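Local coordinates for protein Alpha/beta hydrolase (Novosphingobium aromaticivorans, PDB 3BWX) that probably acts as a hydrolase of the alpha/beta hydrolase family, on a substrate not yet known, and binds calcium ions in the crystal, at residues G25-P30 and D55-C60; P31-P36 and E97-I102; V169-D174 and L260-H265. The protein carries 1 engineered substitution. All coordinates share one frame; numbering follows the deposited sequence.

Contact 1 (G25-P30 and D55-C60)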
loop_
_atom_site.group_PDB
_atom_site.type_symbol
_atom_site.label_atom_id
_atom_site.label_comp_id
_atom_site.label_asym_id
_atom_site.label_seq_id
_atom_site.Cartn_x
_atom_site.Cartn_y
_atom_site.Cartn_z
ATOM N N GLY A 25 -6.608 14.626 13.270
ATOM C CA GLY A 25 -6.625 13.880 14.513
ATOM C C GLY A 25 -5.632 14.413 15.516
ATOM O O GLY A 25 -5.054 15.488 15.340
ATOM N N ASP A 26 -5.422 13.590 16.533
ATOM C CA ASP A 26 -4.641 13.903 17.724
ATOM C C ASP A 26 -3.216 14.333 17.360
ATOM O O ASP A 26 -2.396 13.515 16.940
ATOM C CB ASP A 26 -4.656 12.649 18.615
ATOM C CG ASP A 26 -4.038 12.872 19.999
ATOM O OD1 ASP A 26 -3.402 13.909 20.260
ATOM O OD2 ASP A 26 -4.192 11.926 20.812
ATOM N N ILE A 27 -2.925 15.611 17.587
ATOM C CA ILE A 27 -1.601 16.205 17.317
ATOM C C ILE A 27 -0.565 15.771 18.378
ATOM O O ILE A 27 0.646 16.011 18.223
ATOM C CB ILE A 27 -1.731 17.774 17.207
ATOM C CG1 ILE A 27 -0.467 18.469 16.659
ATOM C CG2 ILE A 27 -2.003 18.400 18.548
ATOM C CD1 ILE A 27 -0.002 17.986 15.294
ATOM N N SER A 28 -1.013 15.118 19.457
ATOM C CA SER A 28 -0.117 14.668 20.515
ATOM C C SER A 28 0.385 13.238 20.286
ATOM O O SER A 28 1.075 12.645 21.137
ATOM C CB SER A 28 -0.813 14.819 21.896
ATOM O OG SER A 28 -1.624 13.723 22.195
ATOM N N ARG A 29 0.038 12.668 19.144
ATOM C CA ARG A 29 0.506 11.333 18.759
ATOM C C ARG A 29 1.150 11.521 17.387
ATOM O O ARG A 29 0.713 12.372 16.629
ATOM C CB ARG A 29 -0.670 10.360 18.611
ATOM C CG ARG A 29 -1.291 9.905 19.896
ATOM C CD ARG A 29 -2.521 9.082 19.619
ATOM N NE ARG A 29 -2.938 8.391 20.828
ATOM C CZ ARG A 29 -3.966 7.533 20.899
ATOM N NH1 ARG A 29 -4.696 7.232 19.831
ATOM N NH2 ARG A 29 -4.269 6.967 22.054
ATOM N N PRO A 30 2.100 10.659 17.028
ATOM C CA PRO A 30 2.628 10.786 15.671
ATOM C C PRO A 30 1.538 10.503 14.646
ATOM O O PRO A 30 0.572 9.791 14.959
ATOM C CB PRO A 30 3.686 9.695 15.567
ATOM C CG PRO A 30 3.352 8.709 16.657
ATOM C CD PRO A 30 2.628 9.496 17.747
ATOM N N ASP A 55 -8.697 9.900 16.529
ATOM C CA ASP A 55 -7.732 9.267 17.430
ATOM C C ASP A 55 -6.304 9.405 16.923
ATOM O O ASP A 55 -5.372 9.464 17.687
ATOM C CB ASP A 55 -8.040 7.794 17.609
ATOM C CG ASP A 55 -9.324 7.554 18.387
ATOM O OD1 ASP A 55 -9.796 8.432 19.133
ATOM O OD2 ASP A 55 -9.853 6.448 18.255
ATOM N N TRP A 56 -6.159 9.450 15.623
ATOM C CA TRP A 56 -4.912 9.635 14.908
ATOM C C TRP A 56 -5.059 10.579 13.703
ATOM O O TRP A 56 -6.101 10.609 13.018
ATOM C CB TRP A 56 -4.427 8.279 14.337
ATOM C CG TRP A 56 -4.173 7.259 15.398
ATOM C CD1 TRP A 56 -5.091 6.441 15.926
ATOM C CD2 TRP A 56 -2.952 7.029 16.138
ATOM N NE1 TRP A 56 -4.550 5.677 16.926
ATOM C CE2 TRP A 56 -3.235 6.027 17.083
ATOM C CE3 TRP A 56 -1.626 7.537 16.066
ATOM C CZ2 TRP A 56 -2.254 5.537 17.947
ATOM C CZ3 TRP A 56 -0.657 7.030 16.948
ATOM C CH2 TRP A 56 -0.991 6.058 17.853
ATOM N N ARG A 57 -4.016 11.356 13.467
ATOM C CA ARG A 57 -3.876 12.012 12.172
ATOM C C ARG A 57 -3.495 10.946 11.152
ATOM O O ARG A 57 -2.637 10.113 11.442
ATOM C CB ARG A 57 -2.793 13.070 12.168
ATOM C CG ARG A 57 -3.086 14.191 13.151
ATOM C CD ARG A 57 -1.908 15.158 13.214
ATOM N NE ARG A 57 -0.820 14.599 14.017
ATOM C CZ ARG A 57 0.446 14.986 13.962
ATOM N NH1 ARG A 57 0.845 15.916 13.098
ATOM N NH2 ARG A 57 1.324 14.441 14.775
ATOM N N VAL A 58 -4.033 11.009 9.946
ATOM C CA VAL A 58 -3.744 9.963 8.980
ATOM C C VAL A 58 -3.444 10.621 7.643
ATOM O O VAL A 58 -4.209 11.496 7.201
ATOM C CB VAL A 58 -4.923 8.968 8.789
ATOM C CG1 VAL A 58 -4.499 7.786 7.880
ATOM C CG2 VAL A 58 -5.510 8.397 10.086
ATOM N N LEU A 59 -2.316 10.235 7.050
ATOM C CA LEU A 59 -1.894 10.718 5.723
ATOM C C LEU A 59 -1.910 9.525 4.763
ATOM O O LEU A 59 -1.260 8.483 5.035
ATOM C CB LEU A 59 -0.463 11.251 5.750
ATOM C CG LEU A 59 -0.172 12.639 6.302
ATOM C CD1 LEU A 59 -0.132 12.508 7.767
ATOM C CD2 LEU A 59 1.146 13.249 5.724
ATOM N N CYS A 60 -2.575 9.701 3.609
ATOM C CA CYS A 60 -2.727 8.648 2.594
ATOM C C CYS A 60 -2.231 9.174 1.273
ATOM O O CYS A 60 -3.012 9.649 0.442
ATOM C CB CYS A 60 -4.157 8.197 2.479
ATOM S SG CYS A 60 -4.833 7.495 3.983
HETATM O O HOH W 1 -1.777 11.439 15.187
HETATM O O HOH W 2 -5.983 10.020 20.324
#
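Arg57 NH2 donates to the backbone oxygen Arg29 O at 2.8 Å, and the N-H...O angle of 173° makes this bond nearly straight. The oxygen lies at the edge of the guanidinium, in its plane. Arg57 NE also gives a weak bond to Asp26 O at 3.5 Å. One guanidinium therefore holds both ends of the type I turn from Asp26 to Arg29. The side chain bends at chi3 (-77°), which places NE on the side of the turn. Ile27 CD1 covers one face of the guanidinium and comes within 3.1 Å of Arg57 NH1. An alanine in place of Arg57 would probably leave Arg29 O without its straight donor and open a gap beneath Ile27 CD1. Inside the turn, Asp26 OD1 accepts from Ser28 N, which makes an Asx turn, and also from Ser28 OG at 2.6 Å. Asp26 OD2 and Asp55 O are bridged by a water that donates to both.

Arg29 extends from CG to NE and crosses Trp56 at about a right angle. Its CD sits over the face of the six-membered ring, 3.7 Å from the centroid, as a CH-pi contact. The guanidinium lies farther off-centre, in a cation-pi contact with its plane 34° from the ring. Arg29 NH1 also makes a weak bond to Asp55 O at 3.2 Å. Pro30 O approaches the ring edge near its plane, 3.3 Å from Trp56 CE3.

This surface contact packs the loop between strands 17-23 and 32-35 against the lead-in to strand 58-61. That strand runs between these two in the sheet. Trp56 rests on Val32, and Val58 packs against Ala49 and Leu52 of helix 46-52.

Contact 2 (P31-P36 and E97-I102). With EDO (1,2-ethanediol), chain M; EDO (1,2-ethanediol), chain Q; EDO (1,2-ethanediol), chain L.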
loop_
_atom_site.group_PDB
_atom_site.type_symbol
_atom_site.label_atom_id
_atom_site.label_comp_id
_atom_site.label_asym_id
_atom_site.label_seq_id
_atom_site.Cartn_x
_atom_site.Cartn_y
_atom_site.Cartn_z
ATOM N N PRO A 31 1.730 10.994 13.415
ATOM C CA PRO A 31 0.739 10.665 12.392
ATOM C C PRO A 31 0.916 9.271 11.822
ATOM O O PRO A 31 1.991 8.666 11.945
ATOM C CB PRO A 31 1.010 11.733 11.340
ATOM C CG PRO A 31 2.469 11.958 11.427
ATOM C CD PRO A 31 2.830 11.822 12.872
ATOM N N VAL A 32 -0.138 8.762 11.196
ATOM C CA VAL A 32 -0.127 7.452 10.558
ATOM C C VAL A 32 -0.014 7.639 9.035
ATOM O O VAL A 32 -0.875 8.256 8.427
ATOM C CB VAL A 32 -1.383 6.647 10.886
ATOM C CG1 VAL A 32 -1.322 5.286 10.199
ATOM C CG2 VAL A 32 -1.521 6.450 12.412
ATOM N N LEU A 33 1.059 7.123 8.433
ATOM C CA LEU A 33 1.280 7.239 6.989
ATOM C C LEU A 33 0.943 5.909 6.314
ATOM O O LEU A 33 1.506 4.866 6.690
ATOM C CB LEU A 33 2.744 7.577 6.717
ATOM C CG LEU A 33 3.326 7.697 5.315
ATOM C CD1 LEU A 33 2.824 8.958 4.660
ATOM C CD2 LEU A 33 4.869 7.747 5.341
ATOM N N CYS A 34 -0.027 5.907 5.401
ATOM C CA CYS A 34 -0.527 4.698 4.758
ATOM C C CYS A 34 -0.007 4.650 3.342
ATOM O O CYS A 34 -0.330 5.537 2.554
ATOM C CB CYS A 34 -2.036 4.705 4.761
ATOM S SG CYS A 34 -2.795 4.650 6.405
ATOM N N LEU A 35 0.773 3.633 3.028
ATOM C CA LEU A 35 1.455 3.520 1.782
ATOM C C LEU A 35 0.851 2.395 0.949
ATOM O O LEU A 35 0.871 1.234 1.365
ATOM C CB LEU A 35 2.946 3.326 2.011
ATOM C CG LEU A 35 3.618 4.443 2.819
ATOM C CD1 LEU A 35 5.101 4.060 2.959
ATOM C CD2 LEU A 35 3.356 5.819 2.203
ATOM N N PRO A 36 0.279 2.730 -0.219
ATOM C CA PRO A 36 -0.398 1.717 -1.022
ATOM C C PRO A 36 0.541 0.799 -1.804
ATOM O O PRO A 36 1.729 1.051 -1.918
ATOM C CB PRO A 36 -1.218 2.528 -2.043
ATOM C CG PRO A 36 -1.067 3.932 -1.683
ATOM C CD PRO A 36 0.139 4.077 -0.814
ATOM N N GLU A 97 8.745 14.233 11.650
ATOM C CA GLU A 97 10.003 13.602 12.043
ATOM C C GLU A 97 9.791 12.132 12.483
ATOM O O GLU A 97 10.694 11.290 12.376
ATOM C CB GLU A 97 10.685 14.444 13.143
ATOM C CG GLU A 97 11.406 15.730 12.668
ATOM C CD GLU A 97 11.987 16.543 13.833
ATOM N N ARG A 98 8.645 11.847 13.042
ATOM C CA ARG A 98 8.345 10.517 13.597
ATOM C C ARG A 98 6.942 10.164 13.174
ATOM O O ARG A 98 6.068 11.024 13.181
ATOM C CB ARG A 98 8.405 10.611 15.082
ATOM C CG ARG A 98 8.384 9.338 15.789
ATOM C CD ARG A 98 8.717 9.581 17.248
ATOM N NE ARG A 98 8.853 8.324 17.940
ATOM C CZ ARG A 98 7.989 7.801 18.807
ATOM N NH1 ARG A 98 6.848 8.411 19.150
ATOM N NH2 ARG A 98 8.287 6.617 19.333
ATOM N N PHE A 99 6.712 8.912 12.803
ATOM C CA PHE A 99 5.425 8.502 12.233
ATOM C C PHE A 99 5.222 7.022 12.359
ATOM O O PHE A 99 6.173 6.253 12.519
ATOM C CB PHE A 99 5.287 8.917 10.742
ATOM C CG PHE A 99 6.414 8.410 9.839
ATOM C CD1 PHE A 99 7.633 9.031 9.834
ATOM C CD2 PHE A 99 6.251 7.295 9.029
ATOM C CE1 PHE A 99 8.678 8.573 8.994
ATOM C CE2 PHE A 99 7.287 6.845 8.209
ATOM C CZ PHE A 99 8.496 7.481 8.212
ATOM N N VAL A 100 3.953 6.625 12.311
ATOM C CA VAL A 100 3.580 5.215 12.146
ATOM C C VAL A 100 3.456 4.974 10.657
ATOM O O VAL A 100 2.975 5.855 9.909
ATOM C CB VAL A 100 2.253 4.910 12.881
ATOM C CG1 VAL A 100 1.748 3.507 12.549
ATOM C CG2 VAL A 100 2.408 5.182 14.414
ATOM N N ALA A 101 3.961 3.833 10.208
ATOM C CA ALA A 101 3.909 3.477 8.799
ATOM C C ALA A 101 3.065 2.224 8.636
ATOM O O ALA A 101 3.333 1.196 9.300
ATOM C CB ALA A 101 5.342 3.255 8.252
ATOM N N ILE A 102 2.056 2.254 7.761
ATOM C CA ILE A 102 1.247 1.075 7.383
ATOM C C ILE A 102 1.470 0.872 5.891
ATOM O O ILE A 102 1.015 1.689 5.138
ATOM C CB ILE A 102 -0.266 1.262 7.691
ATOM C CG1 ILE A 102 -0.487 1.521 9.179
ATOM C CG2 ILE A 102 -1.014 0.043 7.138
ATOM C CD1 ILE A 102 -1.965 1.658 9.606
HETATM C C1 EDO M . 11.245 11.565 9.439
HETATM O O1 EDO M . 11.345 12.581 8.420
HETATM C C2 EDO M . 12.641 11.352 10.030
HETATM O O2 EDO M . 12.855 12.123 11.222
HETATM C C1 EDO Q . 3.325 2.676 -5.733
HETATM O O1 EDO Q . 1.936 2.875 -5.388
HETATM C C2 EDO Q . 4.075 2.301 -4.447
HETATM O O2 EDO Q . 3.653 1.014 -3.972
HETATM C C1 EDO L . 12.821 10.955 15.396
HETATM O O1 EDO L . 13.076 11.453 14.073
HETATM C C2 EDO L . 13.923 9.979 15.811
HETATM O O2 EDO L . 15.204 10.324 15.251
#
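Val32, Leu33 and Cys34 pair in parallel with Val100, Ala101 and Ile102, and the axes of the two short strands approach to 4.6 Å with their directions 24° apart. Four backbone bonds join them. Val100 N donates to Pro31 O, and Leu33 N donates to Val100 O at 2.7 Å. Ile102 N then donates to Leu33 O, and Leu35 N to Ile102 O at 2.9 Å.

Val32, Cys34, Val100 and Ile102 share one face of the sheet. Val32 holds CG1 anti to its backbone N (chi1 -180°), and this methyl meets Ile102 CD1 at 3.7 Å. Its other methyl, CG2, lies 4.1 Å from Val100 CB, and these two side chains run side by side. Leu33 and Ala101 occupy the opposite face. Leu33 CD2 reaches Phe99 CE2 at 3.9 Å and approaches the ring obliquely. An ethanediol carbon lies at the edge of the same ring. Pro31 CD lies at the N-terminal end of the pairing, 3.3 Å from Arg98 O. Glu97 O accepts from two ethanediols, which probably come from the crystallisation liquor.

The pair belongs to the central sheet of the alpha/beta hydrolase fold. Strand 58-61 flanks strand 32-35, and strand 122-128 flanks strand 99-104. Strand 99-104 runs on into a GxSxG sequence around Ser105, consistent with a nucleophile elbow. Helix 106-117 follows, and its Thr111 touches both Leu35 and Ala101.

Contact 3 (V169-D174 and L260-H265); sequences VYPDWD and LPRIGH
Val169 O accepts from Gly264 N at 3.0 Å and so joins two loops of the alpha/beta hydrolase fold. One loop holds a type I turn from Tyr170 to Trp173. The other, after strand 255-260, holds a type II turn from Leu260 to Ile263 and carries His265. His265 ND1 is bonded to Asp129, and NE2 lies near Ser105, an arrangement consistent with the catalytic triad of this family.

The inner part is tightly packed. Val169 O also lies 3.1 Å from Ile263 CA. Val169 CG1 presses on His265 O at 3.4 Å and sits over the centre of one face of the Tyr170 ring. Trp173 CZ2 covers the opposite face. Ile263 CG2 meets the ring at its edge, 4.1 Å from Tyr170 CD1. The hydroxyl of Tyr170 is bonded to Ala266 O.

The outer part is exposed and polar. Pro171 CD touches Arg262 O at 3.2 Å. A water bridges the loops, accepting from Asp172 N and donating to Arg262 O. Arg262 grips Asp172 side-on in a salt bridge, with the two planes only 21° apart. Its NH2 meets OD1 of Asp172 at 2.6 Å, and its NE donates at 174° to the syn lone pair of Asp172 OD2, 2.7 Å away.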
loop_
_atom_site.group_PDB
_atom_site.type_symbol
_atom_site.label_atom_id
_atom_site.label_comp_id
_atom_site.label_asym_id
_atom_site.label_seq_id
_atom_site.Cartn_x
_atom_site.Cartn_y
_atom_site.Cartn_z
ATOM N N VAL A 169 -8.181 -15.219 -4.394
ATOM C CA VAL A 169 -7.627 -14.393 -3.322
ATOM C C VAL A 169 -8.704 -14.117 -2.277
ATOM O O VAL A 169 -8.422 -14.049 -1.083
ATOM C CB VAL A 169 -7.053 -13.033 -3.895
ATOM C CG1 VAL A 169 -6.498 -12.119 -2.809
ATOM C CG2 VAL A 169 -5.991 -13.263 -5.034
ATOM N N TYR A 170 -9.928 -13.888 -2.748
ATOM C CA TYR A 170 -11.033 -13.508 -1.868
ATOM C C TYR A 170 -12.245 -14.381 -2.189
ATOM O O TYR A 170 -13.260 -13.911 -2.705
ATOM C CB TYR A 170 -11.393 -12.029 -2.017
ATOM C CG TYR A 170 -10.224 -11.045 -1.907
ATOM C CD1 TYR A 170 -9.574 -10.831 -0.675
ATOM C CD2 TYR A 170 -9.806 -10.285 -3.026
ATOM C CE1 TYR A 170 -8.549 -9.931 -0.566
ATOM C CE2 TYR A 170 -8.769 -9.387 -2.920
ATOM C CZ TYR A 170 -8.145 -9.205 -1.679
ATOM O OH TYR A 170 -7.141 -8.270 -1.569
ATOM N N PRO A 171 -12.134 -15.678 -1.905
ATOM C CA PRO A 171 -13.205 -16.585 -2.302
ATOM C C PRO A 171 -14.533 -16.422 -1.606
ATOM O O PRO A 171 -15.545 -16.914 -2.139
ATOM C CB PRO A 171 -12.623 -17.967 -1.985
ATOM C CG PRO A 171 -11.650 -17.707 -0.892
ATOM C CD PRO A 171 -11.022 -16.396 -1.259
ATOM N N ASP A 172 -14.578 -15.755 -0.467
ATOM C CA ASP A 172 -15.820 -15.661 0.308
ATOM C C ASP A 172 -16.535 -14.351 0.109
ATOM O O ASP A 172 -17.599 -14.158 0.666
ATOM C CB ASP A 172 -15.581 -15.902 1.800
ATOM C CG ASP A 172 -15.061 -17.289 2.071
ATOM O OD1 ASP A 172 -15.334 -18.202 1.246
ATOM O OD2 ASP A 172 -14.303 -17.434 3.051
ATOM N N TRP A 173 -15.945 -13.438 -0.656
ATOM C CA TRP A 173 -16.597 -12.157 -0.900
ATOM C C TRP A 173 -17.913 -12.237 -1.672
ATOM O O TRP A 173 -18.068 -13.044 -2.602
ATOM C CB TRP A 173 -15.700 -11.221 -1.666
ATOM C CG TRP A 173 -14.583 -10.593 -0.862
ATOM C CD1 TRP A 173 -14.167 -10.894 0.407
ATOM C CD2 TRP A 173 -13.696 -9.581 -1.347
ATOM N NE1 TRP A 173 -13.057 -10.133 0.731
ATOM C CE2 TRP A 173 -12.765 -9.300 -0.313
ATOM C CE3 TRP A 173 -13.597 -8.895 -2.551
ATOM C CZ2 TRP A 173 -11.743 -8.362 -0.454
ATOM C CZ3 TRP A 173 -12.576 -7.928 -2.691
ATOM C CH2 TRP A 173 -11.663 -7.686 -1.623
ATOM N N ASP A 174 -18.810 -11.341 -1.305
ATOM C CA ASP A 174 -20.068 -11.167 -2.011
ATOM C C ASP A 174 -19.913 -9.979 -2.998
ATOM O O ASP A 174 -18.853 -9.317 -3.069
ATOM C CB ASP A 174 -21.251 -10.999 -1.021
ATOM C CG ASP A 174 -21.156 -9.729 -0.176
ATOM O OD1 ASP A 174 -20.871 -8.651 -0.743
ATOM O OD2 ASP A 174 -21.394 -9.803 1.053
ATOM N N LEU A 260 -4.670 -13.846 8.238
ATOM C CA LEU A 260 -6.088 -13.665 7.901
ATOM C C LEU A 260 -6.579 -14.901 7.181
ATOM O O LEU A 260 -6.075 -15.254 6.119
ATOM C CB LEU A 260 -6.321 -12.405 7.057
ATOM C CG LEU A 260 -6.283 -11.014 7.683
ATOM C CD1 LEU A 260 -7.288 -10.915 8.907
ATOM C CD2 LEU A 260 -4.880 -10.609 8.038
ATOM N N PRO A 261 -7.544 -15.607 7.781
ATOM C CA PRO A 261 -8.037 -16.843 7.116
ATOM C C PRO A 261 -8.680 -16.647 5.749
ATOM O O PRO A 261 -9.396 -15.650 5.530
ATOM C CB PRO A 261 -9.083 -17.379 8.106
ATOM C CG PRO A 261 -8.716 -16.749 9.413
ATOM C CD PRO A 261 -8.158 -15.385 9.094
ATOM N N ARG A 262 -8.403 -17.580 4.838
ATOM C CA ARG A 262 -9.098 -17.698 3.548
ATOM C C ARG A 262 -8.926 -16.497 2.609
ATOM O O ARG A 262 -9.755 -16.279 1.729
ATOM C CB ARG A 262 -10.595 -17.970 3.759
ATOM C CG ARG A 262 -10.807 -19.179 4.649
ATOM C CD ARG A 262 -12.054 -20.018 4.379
ATOM N NE ARG A 262 -12.849 -19.739 3.176
ATOM C CZ ARG A 262 -12.866 -20.507 2.081
ATOM N NH1 ARG A 262 -12.134 -21.606 2.001
ATOM N NH2 ARG A 262 -13.637 -20.186 1.056
ATOM N N ILE A 263 -7.873 -15.717 2.791
ATOM C CA ILE A 263 -7.605 -14.667 1.849
ATOM C C ILE A 263 -6.128 -14.666 1.511
ATOM O O ILE A 263 -5.294 -15.139 2.280
ATOM C CB ILE A 263 -8.081 -13.254 2.315
ATOM C CG1 ILE A 263 -7.263 -12.728 3.467
ATOM C CG2 ILE A 263 -9.580 -13.176 2.669
ATOM C CD1 ILE A 263 -7.684 -11.299 3.872
ATOM N N GLY A 264 -5.828 -14.096 0.353
ATOM C CA GLY A 264 -4.490 -14.134 -0.197
ATOM C C GLY A 264 -3.852 -12.771 -0.146
ATOM O O GLY A 264 -4.027 -12.032 0.841
ATOM N N HIS A 265 -3.097 -12.462 -1.200
ATOM C CA HIS A 265 -2.403 -11.191 -1.308
ATOM C C HIS A 265 -3.335 -10.109 -1.818
ATOM O O HIS A 265 -3.747 -10.167 -2.956
ATOM C CB HIS A 265 -1.199 -11.292 -2.249
ATOM C CG HIS A 265 -0.412 -10.025 -2.325
ATOM N ND1 HIS A 265 0.474 -9.630 -1.332
ATOM C CD2 HIS A 265 -0.391 -9.049 -3.263
ATOM C CE1 HIS A 265 1.032 -8.483 -1.696
ATOM N NE2 HIS A 265 0.514 -8.103 -2.857
HETATM O O HOH W 3 -5.306 -8.292 -4.510
HETATM O O HOH W 4 -12.365 -14.741 1.082
#

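How the contacts relate
From the N terminus, contact 1 opens first, at the loop before strand 32-35, and closes at 55-60, with 24 residues between, where the chain leads into strand 58-61. Contact 2 opens directly after its first segment and closes at 97-102, so the two contacts cross along the chain. They also touch: Val32 is probably hydrogen-bonded to Arg57 and Leu59, which sets 58-61 beside 32-35, and contact 2 adds 99-104 on the other side. Contact 3 comes later in series and closes a loop of 85 residues. It ties the segment between helices 155-166 and 175-185 to the turn after the edge strand 255-260. Its nearest atoms are about 9 Å from contact 2, on the opposite side of the chain's centre.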